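PDB 5MQR: beta-L-arabinobiosidase, which probably hydrolyses arabinofuranosidic linkages as the gut bacterium Bacteroides thetaiotaomicron breaks down complex plant pectin. Local coordinates for residues Trp279-Thr284 and Asn306-Ile311; Ser474-Ala479 and Gly527-Val532; Glu662-Asn667 and Trp1051-Leu1056; Ala832-Gly837 and Gly844-Tyr849. All blocks are in the same frame, centred on the assembly; numbering follows the deposited sequence.

Contact 1 of 4, residues Trp279-Thr284 and Asn306-Ile311; sequences WKHALT and NSNAKI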
loop_
_atom_site.group_PDB
_atom_site.type_symbol
_atom_site.label_atom_id
_atom_site.label_comp_id
_atom_site.label_asym_id
_atom_site.label_seq_id
_atom_site.Cartn_x
_atom_site.Cartn_y
_atom_site.Cartn_z
ATOM N N TRP A 279 -17.476 17.727 16.804
ATOM C CA TRP A 279 -18.053 17.648 18.110
ATOM C C TRP A 279 -18.742 16.289 18.217
ATOM O O TRP A 279 -18.799 15.533 17.243
ATOM C CB TRP A 279 -19.098 18.741 18.248
ATOM C CG TRP A 279 -18.640 20.186 18.271
ATOM C CD1 TRP A 279 -18.244 20.918 19.380
ATOM C CD2 TRP A 279 -18.666 21.112 17.178
ATOM N NE1 TRP A 279 -17.983 22.213 19.020
ATOM C CE2 TRP A 279 -18.242 22.367 17.682
ATOM C CE3 TRP A 279 -18.979 20.999 15.819
ATOM C CZ2 TRP A 279 -18.131 23.506 16.868
ATOM C CZ3 TRP A 279 -18.873 22.131 14.999
ATOM C CH2 TRP A 279 -18.451 23.370 15.534
ATOM N N LYS A 280 -19.293 15.988 19.384
ATOM C CA LYS A 280 -20.160 14.812 19.552
ATOM C C LYS A 280 -21.278 14.718 18.498
ATOM O O LYS A 280 -21.819 15.754 18.035
ATOM C CB LYS A 280 -20.816 14.832 20.925
ATOM C CG LYS A 280 -19.903 14.425 22.061
ATOM C CD LYS A 280 -20.727 14.072 23.291
ATOM C CE LYS A 280 -19.825 13.683 24.446
ATOM N NZ LYS A 280 -20.654 13.052 25.506
ATOM N N HIS A 281 -21.618 13.475 18.139
ATOM C CA HIS A 281 -22.558 13.154 17.029
ATOM C C HIS A 281 -21.970 13.493 15.668
ATOM O O HIS A 281 -22.677 13.560 14.666
ATOM C CB HIS A 281 -23.933 13.824 17.213
ATOM C CG HIS A 281 -24.577 13.508 18.525
ATOM N ND1 HIS A 281 -25.208 12.304 18.772
ATOM C CD2 HIS A 281 -24.675 14.229 19.668
ATOM C CE1 HIS A 281 -25.670 12.297 20.010
ATOM N NE2 HIS A 281 -25.361 13.453 20.574
ATOM N N ALA A 282 -20.655 13.674 15.644
ATOM C CA ALA A 282 -19.949 14.166 14.493
ATOM C C ALA A 282 -20.581 15.423 13.863
ATOM O O ALA A 282 -20.536 15.591 12.651
ATOM C CB ALA A 282 -19.782 13.032 13.490
ATOM N N LEU A 283 -21.141 16.321 14.680
ATOM C CA LEU A 283 -21.403 17.676 14.191
ATOM C C LEU A 283 -20.066 18.256 13.702
ATOM O O LEU A 283 -18.976 17.939 14.224
ATOM C CB LEU A 283 -22.033 18.598 15.238
ATOM C CG LEU A 283 -23.421 18.224 15.799
ATOM C CD1 LEU A 283 -23.873 19.219 16.849
ATOM C CD2 LEU A 283 -24.499 18.121 14.740
ATOM N N THR A 284 -20.144 19.072 12.664
ATOM C CA THR A 284 -18.924 19.514 12.005
ATOM C C THR A 284 -19.085 20.872 11.350
ATOM O O THR A 284 -20.168 21.237 10.909
ATOM C CB THR A 284 -18.423 18.439 11.039
ATOM O OG1 THR A 284 -17.094 18.758 10.601
ATOM C CG2 THR A 284 -19.372 18.310 9.856
ATOM N N ASN A 306 -22.007 7.703 14.221
ATOM C CA ASN A 306 -21.408 8.176 15.440
ATOM C C ASN A 306 -22.537 8.691 16.290
ATOM O O ASN A 306 -23.585 9.127 15.795
ATOM C CB ASN A 306 -20.376 9.293 15.175
ATOM C CG ASN A 306 -19.514 9.622 16.395
ATOM O OD1 ASN A 306 -19.403 10.785 16.786
ATOM N ND2 ASN A 306 -18.923 8.602 17.013
ATOM N N SER A 307 -22.316 8.638 17.589
ATOM C CA SER A 307 -23.345 9.018 18.532
ATOM C C SER A 307 -22.698 9.897 19.600
ATOM O O SER A 307 -22.138 10.935 19.269
ATOM C CB SER A 307 -24.020 7.743 19.062
ATOM O OG SER A 307 -24.951 8.032 20.074
ATOM N N ASN A 308 -22.685 9.425 20.841
ATOM C CA ASN A 308 -22.503 10.244 22.000
ATOM C C ASN A 308 -21.135 10.126 22.658
ATOM O O ASN A 308 -20.879 10.793 23.644
ATOM C CB ASN A 308 -23.553 9.817 23.029
ATOM C CG ASN A 308 -24.170 10.996 23.704
ATOM O OD1 ASN A 308 -24.654 11.900 23.026
ATOM N ND2 ASN A 308 -24.139 11.027 25.039
ATOM N N ALA A 309 -20.268 9.269 22.142
ATOM C CA ALA A 309 -19.050 8.904 22.852
ATOM C C ALA A 309 -17.765 9.589 22.319
ATOM O O ALA A 309 -16.662 9.054 22.518
ATOM C CB ALA A 309 -18.912 7.390 22.836
ATOM N N LYS A 310 -17.932 10.768 21.700
ATOM C CA LYS A 310 -16.876 11.570 21.023
ATOM C C LYS A 310 -16.310 10.988 19.709
ATOM O O LYS A 310 -16.239 9.773 19.504
ATOM C CB LYS A 310 -15.666 11.871 21.915
ATOM C CG LYS A 310 -15.922 12.608 23.205
ATOM C CD LYS A 310 -14.595 12.886 23.910
ATOM C CE LYS A 310 -14.812 13.649 25.218
ATOM N NZ LYS A 310 -13.546 13.986 25.928
ATOM N N ILE A 311 -15.869 11.900 18.851
ATOM C CA ILE A 311 -15.099 11.569 17.663
ATOM C C ILE A 311 -13.839 12.453 17.685
ATOM O O ILE A 311 -13.893 13.644 18.031
ATOM C CB ILE A 311 -15.937 11.755 16.386
ATOM C CG1 ILE A 311 -15.060 11.592 15.126
ATOM C CG2 ILE A 311 -16.638 13.107 16.370
ATOM C CD1 ILE A 311 -15.849 11.304 13.847
HETATM O O HOH W 1 -26.352 9.821 16.881
HETATM O O HOH W 2 -24.012 11.290 13.428
#

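Contact 2 of 4, residues Ser474-Ala479 and Gly527-Val532; sequences SFDLSA and GKTYHV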
loop_
_atom_site.group_PDB
_atom_site.type_symbol
_atom_site.label_atom_id
_atom_site.label_comp_id
_atom_site.label_asym_id
_atom_site.label_seq_id
_atom_site.Cartn_x
_atom_site.Cartn_y
_atom_site.Cartn_z
ATOM N N SER A 474 3.018 -21.690 9.974
ATOM C CA SER A 474 3.782 -22.464 10.926
ATOM C C SER A 474 4.374 -21.595 12.012
ATOM O O SER A 474 4.575 -20.397 11.833
ATOM C CB SER A 474 4.863 -23.278 10.230
ATOM O OG SER A 474 5.776 -22.407 9.625
ATOM N N PHE A 475 4.609 -22.212 13.157
ATOM C CA PHE A 475 5.155 -21.513 14.305
ATOM C C PHE A 475 5.539 -22.526 15.349
ATOM O O PHE A 475 5.028 -23.646 15.345
ATOM C CB PHE A 475 4.153 -20.481 14.894
ATOM C CG PHE A 475 2.804 -21.058 15.247
ATOM C CD1 PHE A 475 2.571 -21.587 16.512
ATOM C CD2 PHE A 475 1.768 -21.066 14.320
ATOM C CE1 PHE A 475 1.346 -22.129 16.836
ATOM C CE2 PHE A 475 0.531 -21.609 14.650
ATOM C CZ PHE A 475 0.324 -22.142 15.904
ATOM N N ASP A 476 6.458 -22.129 16.223
ATOM C CA ASP A 476 6.802 -22.906 17.405
ATOM C C ASP A 476 5.972 -22.411 18.575
ATOM O O ASP A 476 5.773 -21.220 18.733
ATOM C CB ASP A 476 8.290 -22.798 17.711
ATOM C CG ASP A 476 9.137 -23.401 16.632
ATOM O OD1 ASP A 476 8.916 -24.580 16.301
ATOM O OD2 ASP A 476 10.020 -22.708 16.097
ATOM N N LEU A 477 5.518 -23.342 19.400
ATOM C CA LEU A 477 4.553 -23.086 20.464
ATOM C C LEU A 477 5.029 -23.772 21.719
ATOM O O LEU A 477 5.384 -24.960 21.694
ATOM C CB LEU A 477 3.203 -23.687 20.077
ATOM C CG LEU A 477 2.025 -23.653 21.044
ATOM C CD1 LEU A 477 1.596 -22.235 21.387
ATOM C CD2 LEU A 477 0.880 -24.408 20.388
ATOM N N SER A 478 5.004 -23.042 22.820
ATOM C CA SER A 478 5.286 -23.603 24.143
ATOM C C SER A 478 4.293 -23.045 25.133
ATOM O O SER A 478 3.988 -21.859 25.092
ATOM C CB SER A 478 6.689 -23.225 24.582
ATOM O OG SER A 478 7.098 -24.038 25.670
ATOM N N ALA A 479 3.804 -23.895 26.021
ATOM C CA ALA A 479 2.900 -23.494 27.095
ATOM C C ALA A 479 3.596 -23.648 28.445
ATOM O O ALA A 479 4.230 -24.665 28.708
ATOM C CB ALA A 479 1.652 -24.365 27.055
ATOM N N GLY A 527 6.240 -26.605 29.160
ATOM C CA GLY A 527 7.689 -26.392 28.968
ATOM C C GLY A 527 8.329 -27.045 27.746
ATOM O O GLY A 527 9.545 -27.084 27.622
ATOM N N LYS A 528 7.514 -27.528 26.819
ATOM C CA LYS A 528 7.975 -28.271 25.662
ATOM C C LYS A 528 7.638 -27.435 24.430
ATOM O O LYS A 528 6.569 -26.818 24.355
ATOM C CB LYS A 528 7.246 -29.612 25.643
ATOM C CG LYS A 528 7.887 -30.705 24.811
ATOM C CD LYS A 528 7.434 -32.098 25.259
ATOM C CE LYS A 528 8.193 -33.197 24.513
ATOM N NZ LYS A 528 7.926 -33.124 23.049
ATOM N N THR A 529 8.562 -27.400 23.482
ATOM C CA THR A 529 8.397 -26.669 22.243
ATOM C C THR A 529 7.856 -27.627 21.161
ATOM O O THR A 529 8.467 -28.660 20.878
ATOM C CB THR A 529 9.741 -26.047 21.822
ATOM O OG1 THR A 529 10.110 -25.056 22.790
ATOM C CG2 THR A 529 9.655 -25.384 20.440
ATOM N N TYR A 530 6.710 -27.264 20.586
ATOM C CA TYR A 530 6.044 -28.012 19.526
ATOM C C TYR A 530 6.103 -27.184 18.232
ATOM O O TYR A 530 5.803 -25.991 18.248
ATOM C CB TYR A 530 4.580 -28.247 19.896
ATOM C CG TYR A 530 4.369 -29.107 21.121
ATOM C CD1 TYR A 530 4.558 -30.493 21.070
ATOM C CD2 TYR A 530 3.971 -28.551 22.325
ATOM C CE1 TYR A 530 4.360 -31.296 22.189
ATOM C CE2 TYR A 530 3.770 -29.344 23.442
ATOM C CZ TYR A 530 3.970 -30.711 23.362
ATOM O OH TYR A 530 3.761 -31.468 24.460
ATOM N N HIS A 531 6.518 -27.800 17.130
ATOM C CA HIS A 531 6.473 -27.145 15.860
ATOM C C HIS A 531 5.117 -27.432 15.204
ATOM O O HIS A 531 4.824 -28.578 14.847
ATOM C CB HIS A 531 7.626 -27.585 14.965
ATOM C CG HIS A 531 7.717 -26.772 13.720
ATOM N ND1 HIS A 531 8.017 -25.425 13.740
ATOM C CD2 HIS A 531 7.480 -27.086 12.423
ATOM C CE1 HIS A 531 7.973 -24.951 12.506
ATOM N NE2 HIS A 531 7.656 -25.939 11.689
ATOM N N VAL A 532 4.306 -26.389 15.064
ATOM C CA VAL A 532 2.952 -26.514 14.550
ATOM C C VAL A 532 2.896 -25.996 13.134
ATOM O O VAL A 532 3.410 -24.912 12.875
ATOM C CB VAL A 532 1.938 -25.704 15.370
ATOM C CG1 VAL A 532 0.518 -26.004 14.894
ATOM C CG2 VAL A 532 2.085 -26.047 16.846
HETATM O O HOH W 3 4.284 -26.710 25.850
#

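Contact 3 of 4, residues Glu662-Asn667 and Trp1051-Leu1056; sequences ECPQRN and WDWFCL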
loop_
_atom_site.group_PDB
_atom_site.type_symbol
_atom_site.label_atom_id
_atom_site.label_comp_id
_atom_site.label_asym_id
_atom_site.label_seq_id
_atom_site.Cartn_x
_atom_site.Cartn_y
_atom_site.Cartn_z
ATOM N N GLU A 662 -2.179 -1.430 -13.122
ATOM C CA GLU A 662 -3.337 -0.549 -13.155
ATOM C C GLU A 662 -2.914 0.885 -13.173
ATOM O O GLU A 662 -1.837 1.239 -12.690
ATOM C CB GLU A 662 -4.286 -0.751 -11.962
ATOM C CG GLU A 662 -3.694 -0.440 -10.589
ATOM C CD GLU A 662 -4.734 -0.349 -9.473
ATOM O OE1 GLU A 662 -5.895 -0.843 -9.635
ATOM O OE2 GLU A 662 -4.374 0.219 -8.416
ATOM N N CYS A 663 -3.810 1.702 -13.712
ATOM C CA CYS A 663 -3.663 3.130 -13.689
ATOM C C CYS A 663 -5.066 3.680 -13.820
ATOM O O CYS A 663 -5.978 2.910 -14.043
ATOM C CB CYS A 663 -2.740 3.567 -14.818
ATOM S SG CYS A 663 -3.495 3.450 -16.435
ATOM N N PRO A 664 -5.259 5.001 -13.645
ATOM C CA PRO A 664 -6.601 5.621 -13.706
ATOM C C PRO A 664 -7.134 5.864 -15.116
ATOM O O PRO A 664 -8.256 6.330 -15.257
ATOM C CB PRO A 664 -6.404 6.985 -13.028
ATOM C CG PRO A 664 -4.950 7.114 -12.719
ATOM C CD PRO A 664 -4.214 5.998 -13.382
ATOM N N GLN A 665 -6.340 5.574 -16.137
ATOM C CA GLN A 665 -6.737 5.804 -17.513
ATOM C C GLN A 665 -7.109 4.450 -18.113
ATOM O O GLN A 665 -6.257 3.557 -18.252
ATOM C CB GLN A 665 -5.620 6.500 -18.286
ATOM C CG GLN A 665 -6.089 7.191 -19.561
ATOM C CD GLN A 665 -5.012 8.039 -20.234
ATOM O OE1 GLN A 665 -4.197 8.692 -19.567
ATOM N NE2 GLN A 665 -5.002 8.029 -21.548
ATOM N N ARG A 666 -8.390 4.319 -18.447
ATOM C CA ARG A 666 -8.976 3.060 -18.878
ATOM C C ARG A 666 -8.295 2.448 -20.100
ATOM O O ARG A 666 -8.056 1.252 -20.132
ATOM C CB ARG A 666 -10.487 3.252 -19.132
ATOM C CG ARG A 666 -11.278 1.995 -19.509
ATOM C CD ARG A 666 -11.093 0.892 -18.449
ATOM N NE ARG A 666 -12.027 -0.241 -18.623
ATOM C CZ ARG A 666 -12.506 -1.033 -17.643
ATOM N NH1 ARG A 666 -12.176 -0.843 -16.361
ATOM N NH2 ARG A 666 -13.360 -2.014 -17.953
ATOM N N ASN A 667 -7.969 3.257 -21.100
ATOM C CA ASN A 667 -7.441 2.684 -22.340
ATOM C C ASN A 667 -6.059 2.016 -22.157
ATOM O O ASN A 667 -5.854 0.926 -22.656
ATOM C CB ASN A 667 -7.518 3.651 -23.548
ATOM C CG ASN A 667 -6.758 4.967 -23.352
ATOM O OD1 ASN A 667 -6.111 5.214 -22.343
ATOM N ND2 ASN A 667 -6.871 5.832 -24.345
ATOM N N TRP A 1051 -1.007 11.027 -13.740
ATOM C CA TRP A 1051 -1.762 10.032 -12.990
ATOM C C TRP A 1051 -1.544 10.137 -11.457
ATOM O O TRP A 1051 -0.406 10.105 -10.977
ATOM C CB TRP A 1051 -1.358 8.615 -13.442
ATOM C CG TRP A 1051 -1.744 8.265 -14.841
ATOM C CD1 TRP A 1051 -2.700 8.876 -15.629
ATOM C CD2 TRP A 1051 -1.228 7.181 -15.618
ATOM N NE1 TRP A 1051 -2.755 8.268 -16.851
ATOM C CE2 TRP A 1051 -1.870 7.222 -16.870
ATOM C CE3 TRP A 1051 -0.264 6.190 -15.383
ATOM C CZ2 TRP A 1051 -1.590 6.303 -17.884
ATOM C CZ3 TRP A 1051 0.023 5.289 -16.393
ATOM C CH2 TRP A 1051 -0.652 5.345 -17.626
ATOM N N ASP A 1052 -2.632 10.192 -10.693
ATOM C CA ASP A 1052 -2.535 10.230 -9.236
ATOM C C ASP A 1052 -1.970 8.946 -8.657
ATOM O O ASP A 1052 -1.422 8.964 -7.561
ATOM C CB ASP A 1052 -3.895 10.476 -8.596
ATOM C CG ASP A 1052 -4.399 11.875 -8.815
ATOM O OD1 ASP A 1052 -3.635 12.768 -9.265
ATOM O OD2 ASP A 1052 -5.584 12.077 -8.509
ATOM N N TRP A 1053 -2.095 7.841 -9.385
ATOM C CA TRP A 1053 -1.565 6.574 -8.912
ATOM C C TRP A 1053 -1.375 5.635 -10.052
ATOM O O TRP A 1053 -2.023 5.782 -11.079
ATOM C CB TRP A 1053 -2.530 5.931 -7.899
ATOM C CG TRP A 1053 -3.969 5.947 -8.318
ATOM C CD1 TRP A 1053 -4.914 6.916 -8.025
ATOM C CD2 TRP A 1053 -4.632 4.977 -9.121
ATOM N NE1 TRP A 1053 -6.122 6.590 -8.608
ATOM C CE2 TRP A 1053 -5.977 5.404 -9.280
ATOM C CE3 TRP A 1053 -4.221 3.788 -9.743
ATOM C CZ2 TRP A 1053 -6.916 4.666 -10.019
ATOM C CZ3 TRP A 1053 -5.161 3.048 -10.474
ATOM C CH2 TRP A 1053 -6.493 3.497 -10.611
ATOM N N PHE A 1054 -0.492 4.663 -9.861
ATOM C CA PHE A 1054 -0.432 3.498 -10.751
ATOM C C PHE A 1054 0.386 2.432 -10.079
ATOM O O PHE A 1054 1.074 2.703 -9.089
ATOM C CB PHE A 1054 0.160 3.820 -12.141
ATOM C CG PHE A 1054 1.548 4.400 -12.107
ATOM C CD1 PHE A 1054 2.655 3.584 -11.990
ATOM C CD2 PHE A 1054 1.745 5.768 -12.218
ATOM C CE1 PHE A 1054 3.942 4.121 -11.962
ATOM C CE2 PHE A 1054 3.024 6.317 -12.185
ATOM C CZ PHE A 1054 4.128 5.487 -12.062
ATOM N N CYS A 1055 0.360 1.232 -10.635
ATOM C CA CYS A 1055 1.141 0.158 -10.051
ATOM C C CYS A 1055 1.427 -0.939 -11.046
ATOM O O CYS A 1055 0.547 -1.366 -11.770
ATOM C CB CYS A 1055 0.388 -0.417 -8.843
ATOM S SG CYS A 1055 1.151 -1.884 -8.134
ATOM N N LEU A 1056 2.674 -1.373 -11.078
ATOM C CA LEU A 1056 3.052 -2.602 -11.759
ATOM C C LEU A 1056 3.493 -3.578 -10.699
ATOM O O LEU A 1056 4.380 -3.305 -9.927
ATOM C CB LEU A 1056 4.177 -2.379 -12.752
ATOM C CG LEU A 1056 4.618 -3.623 -13.533
ATOM C CD1 LEU A 1056 3.576 -4.029 -14.574
ATOM C CD2 LEU A 1056 5.962 -3.358 -14.194
#

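Contact 4 of 4, residues Ala832-Gly837 and Gly844-Tyr849; sequences ALSIMG and GMAMRY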
loop_
_atom_site.group_PDB
_atom_site.type_symbol
_atom_site.label_atom_id
_atom_site.label_comp_id
_atom_site.label_asym_id
_atom_site.label_seq_id
_atom_site.Cartn_x
_atom_site.Cartn_y
_atom_site.Cartn_z
ATOM N N ALA A 832 26.074 -7.968 -27.401
ATOM C CA ALA A 832 25.454 -8.934 -26.498
ATOM C C ALA A 832 26.300 -10.193 -26.380
ATOM O O ALA A 832 26.456 -10.721 -25.286
ATOM C CB ALA A 832 24.044 -9.276 -26.954
ATOM N N LEU A 833 26.844 -10.665 -27.497
ATOM C CA LEU A 833 27.700 -11.839 -27.468
ATOM C C LEU A 833 29.014 -11.568 -26.732
ATOM O O LEU A 833 29.525 -12.466 -26.101
ATOM C CB LEU A 833 27.956 -12.389 -28.885
ATOM C CG LEU A 833 26.821 -13.272 -29.426
ATOM C CD1 LEU A 833 26.871 -13.364 -30.936
ATOM C CD2 LEU A 833 26.885 -14.671 -28.829
ATOM N N SER A 834 29.539 -10.344 -26.796
ATOM C CA SER A 834 30.711 -9.970 -26.011
ATOM C C SER A 834 30.444 -10.107 -24.520
ATOM O O SER A 834 31.206 -10.757 -23.798
ATOM C CB SER A 834 31.157 -8.540 -26.311
ATOM O OG SER A 834 32.369 -8.250 -25.634
ATOM N N ILE A 835 29.350 -9.492 -24.080
ATOM C CA ILE A 835 28.877 -9.632 -22.691
ATOM C C ILE A 835 28.681 -11.109 -22.314
ATOM O O ILE A 835 29.121 -11.516 -21.257
ATOM C CB ILE A 835 27.619 -8.781 -22.425
ATOM C CG1 ILE A 835 27.992 -7.290 -22.404
ATOM C CG2 ILE A 835 26.940 -9.171 -21.110
ATOM C CD1 ILE A 835 26.824 -6.345 -22.610
HETATM N N MSE A 836 28.094 -11.917 -23.188
HETATM C CA MSE A 836 27.940 -13.357 -22.904
HETATM C C MSE A 836 29.257 -14.083 -22.798
HETATM O O MSE A 836 29.348 -15.083 -22.105
HETATM C CB MSE A 836 27.030 -14.073 -23.918
HETATM C CG MSE A 836 25.602 -13.563 -23.734
HETATM SE SE MSE A 836 24.340 -14.441 -24.971
HETATM C CE MSE A 836 24.077 -12.994 -26.274
ATOM N N GLY A 837 30.276 -13.613 -23.515
ATOM C CA GLY A 837 31.639 -14.105 -23.359
ATOM C C GLY A 837 32.180 -13.879 -21.957
ATOM O O GLY A 837 32.722 -14.794 -21.348
ATOM N N GLY A 844 38.476 -14.486 -24.612
ATOM C CA GLY A 844 38.678 -14.425 -26.051
ATOM C C GLY A 844 37.421 -14.071 -26.824
ATOM O O GLY A 844 37.440 -13.228 -27.705
HETATM N N MSE A 845 36.322 -14.733 -26.494
HETATM C CA MSE A 845 35.040 -14.467 -27.139
HETATM C C MSE A 845 34.594 -13.049 -26.849
HETATM O O MSE A 845 34.061 -12.380 -27.725
HETATM C CB MSE A 845 34.000 -15.477 -26.653
HETATM C CG MSE A 845 32.582 -15.213 -27.145
HETATM SE SE MSE A 845 31.339 -16.571 -26.397
HETATM C CE MSE A 845 29.798 -15.410 -26.755
ATOM N N ALA A 846 34.800 -12.588 -25.618
ATOM C CA ALA A 846 34.473 -11.221 -25.267
ATOM C C ALA A 846 35.162 -10.236 -26.199
ATOM O O ALA A 846 34.524 -9.330 -26.691
ATOM C CB ALA A 846 34.843 -10.924 -23.832
HETATM N N MSE A 847 36.446 -10.438 -26.459
HETATM C CA MSE A 847 37.193 -9.537 -27.334
HETATM C C MSE A 847 36.793 -9.686 -28.783
HETATM O O MSE A 847 36.542 -8.692 -29.432
HETATM C CB MSE A 847 38.697 -9.762 -27.199
HETATM C CG MSE A 847 39.562 -8.788 -28.012
HETATM SE SE MSE A 847 39.049 -6.928 -27.577
HETATM C CE MSE A 847 39.348 -6.893 -25.639
ATOM N N ARG A 848 36.737 -10.916 -29.303
ATOM C CA ARG A 848 36.304 -11.156 -30.704
ATOM C C ARG A 848 35.002 -10.414 -31.062
ATOM O O ARG A 848 34.916 -9.773 -32.117
ATOM C CB ARG A 848 36.125 -12.649 -31.011
ATOM C CG ARG A 848 37.395 -13.367 -31.420
ATOM C CD ARG A 848 37.152 -14.843 -31.701
ATOM N NE ARG A 848 37.061 -15.639 -30.477
ATOM C CZ ARG A 848 38.100 -16.036 -29.726
ATOM N NH1 ARG A 848 39.352 -15.705 -30.032
ATOM N NH2 ARG A 848 37.873 -16.762 -28.637
ATOM N N TYR A 849 34.017 -10.481 -30.184
ATOM C CA TYR A 849 32.732 -9.852 -30.459
ATOM C C TYR A 849 32.679 -8.377 -30.065
ATOM O O TYR A 849 31.937 -7.630 -30.681
ATOM C CB TYR A 849 31.578 -10.650 -29.834
ATOM C CG TYR A 849 31.270 -11.883 -30.635
ATOM C CD1 TYR A 849 30.430 -11.816 -31.737
ATOM C CD2 TYR A 849 31.848 -13.107 -30.324
ATOM C CE1 TYR A 849 30.147 -12.945 -32.501
ATOM C CE2 TYR A 849 31.591 -14.245 -31.083
ATOM C CZ TYR A 849 30.736 -14.163 -32.170
ATOM O OH TYR A 849 30.472 -15.281 -32.922
#

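Contact 1 of 4, residues Trp279-Thr284 and Asn306-Ile311
W279 meets I311 through its backbone, its carbonyl O lying 3.4 Å from I311 CG2, while the indole turns the other way to pack on Y262 and F265. K280 crosses to N308 on an extended chain that brings CD and CE against N308 O, and K280 NZ donates to N308 O at 2.9 Å, nearly end-on to the C=O bond. A lysine suits a place where a distant carbonyl must be gripped, and NZ also hydrogen-bonds the phenolic ester oxygen (atom OH) of the phosphotyrosine at position 371. These residues form the turn between strands 275-278 and 283-287, whereas 306-311 leads from one four-stranded antiparallel sheet into the next, an arrangement consistent with neighbouring blades of a beta-propeller. H281 N makes a weak bond to S307 O (2.8 Å, 128° at the hydrogen). With chi1 at -55°, CG sits beside the backbone N, which brings one ring face against that same oxygen, 3.3 Å from the plane. H281 NE2 is 3.0 Å from N308 OD1, the ring and amide planes 55° apart. A282, with only a methyl, sets its CB 4.3 Å from I311 CG2 and near N306, whose ND2 bonds N326 O.

Contact 2 of 4, residues Ser474-Ala479 and Gly527-Val532
With chi1 of H531 at -172°, its CG lies opposite the backbone N, and D476, at -65°, folds its CG back beside its own N; the two turns bring imidazole and carboxylate together. H531 ND1 donates to D476 OD1 at 2.8 Å, a natural match of imidazole N-H and carboxylate acceptor. The oxygen lies in the ring plane, yet the ring approaches from above the carboxylate plane, 47° out of it. N606 of strand 600-610 binds D476 OD2, so both oxygens are engaged. D476 and H531 form a non-hydrogen-bonded antiparallel pair, flanked by the hydrogen-bonded pairs F475-V532 and L477-Y530. The sheet lies in what is probably a sialidase-like carbohydrate-binding module, and F475 and L477 reach I489 and L487 of a second sheet, as in a beta-sandwich. On this apolar face V532 CB stands over the F475 ring, 4.1 Å from its centroid, in a CH-pi contact, and V532 CG2 lies 4.1 Å from L477 CD2; V532, broad at CB, offers the ring a C-H and a methyl on each flank. Past the regular pairing, a water links A479 N and K528 O. G527, whose positive phi suits glycine, gives its N to A479 O at 2.8 Å.

Contact 3 of 4, residues Glu662-Asn667 and Trp1051-Leu1056
E662 pairs with C1055 in a short antiparallel bridge that adds strand 660-662 to the edge of the C-terminal beta-sheet, just before helix 666-680 begins; two tryptophans clasp the residues between. In this hydrogen-bonded pair, E662 N to C1055 O and C1055 N to E662 O both measure 3.0 Å. P664, rigid and apolar, lies against both indoles: its CD is over the five-membered ring of W1051 (3.9 Å to the centroid), and its CG over the six-membered ring of W1053 (4.1 Å), both CH-pi contacts. C663 lays CB and SG over the six-membered ring on the same W1051 face, SG 3.8 Å from its centroid, a sulfur-aromatic contact. With CG opposite its backbone N (chi1 -161°) and an extended chain, N-cap residue Q665 brings OE1 to the indole rim, where W1051 NE1 donates to it at 3.1 Å. The amide stands almost perpendicular to the indole (88°), and Q665 NE2 turns to N667 OD1 and E980. E662 OE1 forms a salt bridge with R1076, itself in cation-pi contact with W1053, and OE2 hydrogen-bonds Y1077 OH. W1051 meets F668 of helix 666-680 and F976 of helix 972-985 edge-to-face, while F1054 packs on W1070 of strand 1064-1071.

Contact 4 of 4, residues Ala832-Gly837 and Gly844-Tyr849
L833 points toward the facing helix and lodges between Y849 and M845. CB lies over one face of the Y849 ring, 4.0 Å from the centroid, as a CH-pi contact. At CG the chain forks: CD1 continues across the ring to Y849 CE1 at 3.7 Å, and CD2 meets the terminal CE of M845, present as selenomethionine, also at 3.7 Å. A leucine suits this spot because its two methyls serve two neighbours at once. M845, with the long flexible chain of a methionine, arrives fully extended; its chi1 of 174° sets CG opposite the backbone N, and the chain runs past G837 until CE stops tightly against L833 O at 3.0 Å. The helices are antiparallel, their segment axes 165° apart and 7.1 Å from each other, and small residues make that possible. S834 and A846 have CA atoms 4.0 Å apart, and G837, with no side chain, lets its CA come within 4.2 Å of A846 N. S834 OG donates to A846 O at 2.6 Å, a side-chain bond to the backbone of the opposite helix. Joined by a short turn, helices 820-839 and 843-864 make an alpha-alpha hairpin, the kind of unit found in the helical barrels of MGH1-like glycoside hydrolases. Helix 768-788 packs against M836, M845 and Y849, and helix 754-765 covers L833 and M836.

Overall arrangement
The four contacts follow the modular build of the chain and none touches another. Contact 1 lies in the BNR repeat-like region and contact 2 in the presumed carbohydrate-binding module, their centres about 46 Å apart. Contact 3 brings together residues 384 positions apart in sequence, and both segments of contact 4 fall within that interval, though the centres of the two are about 41 Å apart. Contacts 1 and 4, about 73 Å between centres, lie on opposite sides of the chain's centre. An ethanediol lies about 4 Å from the K280 side chain; the calcium ion about 9 Å from the K310 side chain and the buffer molecule about 12 Å from that of F475 are not contacted by these side chains.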